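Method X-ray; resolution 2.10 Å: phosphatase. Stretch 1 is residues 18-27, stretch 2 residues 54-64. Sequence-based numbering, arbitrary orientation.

Stretch 1, residues 18-27: GRNIIKNNLA
Stretch 2 54-64: KHYEFLKEAGV

Two helices of one chain, 18-23 and 54-62, run nearly parallel: their N-to-C directions differ by 19° and their axes approach to 10.2 Å. Nearest CA pairs set the register: R19 to L59 at 7.3 Å, K23 to A62 at 5.3 Å, L26 to G63 at 6.8 Å. The contact buries 539 Å², both sides summed.

G18 O accepts the helical bond from I22 N (3.2 Å). R19, at phi/psi -57/-48, contributes most. Its CA-to-CB bond points toward stretch 2; chi1 is off-well at -115°, followed by chi2 t, chi3 m and chi4 116°. This path lays the guanidinium flat on the H55 ring (chi1 m, chi2 157°), centres 3.5 Å apart and planes at 9°, with R19 NH2 3.2 Å from H55 CE1. R19 CD lies over the faces of both rings, 4.1 Å from the F58 centroid (22° off its normal; F58 chi1 t, chi2 99°) and 4.1 Å from the H55 centroid (27° off), and R19 CG approaches F58 CE2 at 3.5 Å. A long chain with a planar end thus suits two aromatic neighbours; R19 and H55 are buried.

The CA-to-CB bond of I22 points toward stretch 2 without close contact. That of K23 points sideways, but its t, p, t, m rotamer brings the end across. K23 CB lies 3.8 Å from F58 CZ, K23 CD 3.6 Å from A62 CB, and K23 NZ forms a salt bridge with E61 OE1 at 2.9 Å, plus a weak hydrogen bond to E61 OE2 at 3.1 Å. Both residues are exposed, suiting a charged pair; E61 (chi1 p, chi2 p) is poorly ordered.

N25 ND2 bonds back to I21 O at 2.7 Å. Buried, apolar L26 (t, m) packs at the helix end, its CD1 3.9 Å from A62 O and 4.1 Å from G63 CA. G63, at phi/psi 122/-2, ends its helix in a Schellman motif; an ideal CB there would fall 2.7 Å from L26 CD1 and jam against the preceding carbonyl, so glycine fits.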

# COMPACT_ATOMS: atom_id res chain seq x y z
N GLY A 18 10.75 5.04 -6.32
CA GLY A 18 9.60 5.33 -5.49
C GLY A 18 10.00 6.22 -4.33
O GLY A 18 9.32 7.19 -4.01
N ARG A 19 11.12 5.88 -3.71
CA ARG A 19 11.63 6.64 -2.57
C ARG A 19 11.84 8.10 -2.95
O ARG A 19 11.41 9.00 -2.22
CB ARG A 19 12.95 6.03 -2.08
CG ARG A 19 12.85 5.45 -0.67
CD ARG A 19 14.17 4.80 -0.24
NE ARG A 19 14.32 3.48 -0.83
CZ ARG A 19 15.28 3.14 -1.68
NH1 ARG A 19 16.19 4.02 -2.05
NH2 ARG A 19 15.31 1.91 -2.17
N ASN A 20 12.49 8.33 -4.08
CA ASN A 20 12.77 9.69 -4.54
C ASN A 20 11.57 10.54 -4.92
O ASN A 20 11.52 11.72 -4.58
CB ASN A 20 13.76 9.65 -5.70
CG ASN A 20 15.17 9.33 -5.24
OD1 ASN A 20 16.01 8.89 -6.02
ND2 ASN A 20 15.44 9.57 -3.96
N ILE A 21 10.60 9.97 -5.63
CA ILE A 21 9.46 10.79 -6.02
C ILE A 21 8.61 11.16 -4.80
O ILE A 21 7.92 12.17 -4.80
CB ILE A 21 8.60 10.10 -7.10
CG1 ILE A 21 7.58 11.10 -7.66
CG2 ILE A 21 7.90 8.86 -6.52
CD1 ILE A 21 6.84 10.60 -8.89
N ILE A 22 8.68 10.34 -3.75
CA ILE A 22 7.93 10.63 -2.53
C ILE A 22 8.63 11.73 -1.74
O ILE A 22 7.98 12.62 -1.19
CB ILE A 22 7.78 9.37 -1.64
CG1 ILE A 22 6.78 8.40 -2.28
CG2 ILE A 22 7.33 9.77 -0.24
CD1 ILE A 22 6.52 7.16 -1.46
N LYS A 23 9.95 11.67 -1.68
CA LYS A 23 10.71 12.68 -0.95
C LYS A 23 10.55 14.04 -1.62
O LYS A 23 10.42 15.06 -0.95
CB LYS A 23 12.20 12.29 -0.91
CG LYS A 23 13.06 13.24 -0.09
CD LYS A 23 12.45 13.45 1.29
CE LYS A 23 13.29 14.38 2.15
NZ LYS A 23 14.63 13.79 2.46
N ASN A 24 10.55 14.05 -2.95
CA ASN A 24 10.42 15.29 -3.72
C ASN A 24 9.00 15.85 -3.86
O ASN A 24 8.83 16.90 -4.47
CB ASN A 24 10.98 15.08 -5.13
CG ASN A 24 12.46 14.78 -5.14
OD1 ASN A 24 13.02 14.42 -6.17
ND2 ASN A 24 13.11 14.92 -3.98
N ASN A 25 7.99 15.18 -3.30
CA ASN A 25 6.62 15.68 -3.46
C ASN A 25 5.71 15.63 -2.24
O ASN A 25 4.69 16.31 -2.20
CB ASN A 25 5.93 14.92 -4.60
CG ASN A 25 6.57 15.19 -5.95
OD1 ASN A 25 6.32 16.22 -6.57
ND2 ASN A 25 7.39 14.26 -6.41
N LEU A 26 6.07 14.83 -1.24
CA LEU A 26 5.21 14.69 -0.07
C LEU A 26 4.88 16.01 0.63
O LEU A 26 3.72 16.24 1.01
CB LEU A 26 5.84 13.68 0.91
CG LEU A 26 4.94 13.07 1.98
CD1 LEU A 26 4.73 14.05 3.12
CD2 LEU A 26 3.60 12.67 1.37
N ALA A 27 5.87 16.87 0.81
CA ALA A 27 5.63 18.15 1.47
C ALA A 27 4.59 18.95 0.69
O ALA A 27 3.62 19.43 1.26
CB ALA A 27 6.94 18.95 1.56
N LYS A 54 17.46 1.37 7.24
CA LYS A 54 17.91 2.59 6.58
C LYS A 54 16.74 3.21 5.82
O LYS A 54 16.45 4.40 5.97
CB LYS A 54 19.04 2.27 5.60
CG LYS A 54 19.67 3.49 4.93
CD LYS A 54 20.66 3.09 3.83
CE LYS A 54 19.94 2.32 2.71
NZ LYS A 54 20.83 1.95 1.56
N HIS A 55 16.06 2.41 5.01
CA HIS A 55 14.95 2.93 4.22
C HIS A 55 13.72 3.27 5.06
O HIS A 55 12.94 4.16 4.69
CB HIS A 55 14.63 1.94 3.11
CG HIS A 55 15.70 1.88 2.06
ND1 HIS A 55 15.88 0.79 1.23
CD2 HIS A 55 16.66 2.77 1.72
CE1 HIS A 55 16.90 1.02 0.43
NE2 HIS A 55 17.39 2.21 0.70
N TYR A 56 13.55 2.59 6.18
CA TYR A 56 12.42 2.88 7.05
C TYR A 56 12.60 4.29 7.61
O TYR A 56 11.65 5.07 7.68
CB TYR A 56 12.33 1.87 8.19
CG TYR A 56 11.51 2.36 9.37
CD1 TYR A 56 12.11 3.10 10.40
CD2 TYR A 56 10.14 2.14 9.44
CE1 TYR A 56 11.35 3.61 11.46
CE2 TYR A 56 9.38 2.64 10.49
CZ TYR A 56 9.99 3.38 11.50
OH TYR A 56 9.22 3.89 12.52
N GLU A 57 13.82 4.62 8.01
CA GLU A 57 14.07 5.95 8.55
C GLU A 57 13.96 6.99 7.44
O GLU A 57 13.47 8.10 7.66
CB GLU A 57 15.44 6.01 9.25
CG GLU A 57 15.49 5.23 10.57
CD GLU A 57 14.45 5.69 11.61
OE1 GLU A 57 14.33 5.03 12.67
OE2 GLU A 57 13.75 6.70 11.37
N PHE A 58 14.39 6.64 6.23
CA PHE A 58 14.28 7.55 5.10
C PHE A 58 12.81 7.96 4.90
O PHE A 58 12.49 9.15 4.82
CB PHE A 58 14.79 6.89 3.82
CG PHE A 58 14.58 7.73 2.58
CD1 PHE A 58 15.62 8.49 2.05
CD2 PHE A 58 13.33 7.77 1.96
CE1 PHE A 58 15.42 9.28 0.93
CE2 PHE A 58 13.12 8.56 0.83
CZ PHE A 58 14.17 9.32 0.32
N LEU A 59 11.93 6.97 4.81
CA LEU A 59 10.51 7.23 4.62
C LEU A 59 9.98 8.06 5.78
O LEU A 59 9.18 8.97 5.61
CB LEU A 59 9.72 5.92 4.53
CG LEU A 59 9.88 5.13 3.23
CD1 LEU A 59 9.05 3.85 3.31
CD2 LEU A 59 9.45 5.99 2.04
N LYS A 60 10.44 7.72 6.97
CA LYS A 60 10.03 8.41 8.18
C LYS A 60 10.47 9.88 8.14
O LYS A 60 9.70 10.78 8.48
CB LYS A 60 10.65 7.71 9.39
CG LYS A 60 9.87 7.90 10.66
CD LYS A 60 8.47 7.32 10.54
CE LYS A 60 7.66 7.72 11.74
NZ LYS A 60 8.38 7.35 12.98
N GLU A 61 11.70 10.13 7.71
CA GLU A 61 12.18 11.50 7.65
C GLU A 61 11.60 12.24 6.46
O GLU A 61 11.65 13.47 6.41
CB GLU A 61 13.72 11.54 7.59
CG GLU A 61 14.34 10.98 6.31
CD GLU A 61 14.06 11.83 5.07
OE1 GLU A 61 14.05 13.08 5.19
OE2 GLU A 61 13.86 11.25 3.97
N ALA A 62 11.04 11.50 5.52
CA ALA A 62 10.44 12.11 4.33
C ALA A 62 9.05 12.64 4.63
O ALA A 62 8.49 13.41 3.84
CB ALA A 62 10.40 11.11 3.18
N GLY A 63 8.48 12.23 5.76
CA GLY A 63 7.15 12.69 6.11
C GLY A 63 6.10 11.61 6.32
O GLY A 63 4.96 11.92 6.67
N VAL A 64 6.45 10.35 6.13
CA VAL A 64 5.49 9.27 6.32
C VAL A 64 5.22 9.05 7.81
O VAL A 64 6.14 8.98 8.61
CB VAL A 64 6.00 7.96 5.70
CG1 VAL A 64 5.03 6.83 6.00
CG2 VAL A 64 6.18 8.14 4.20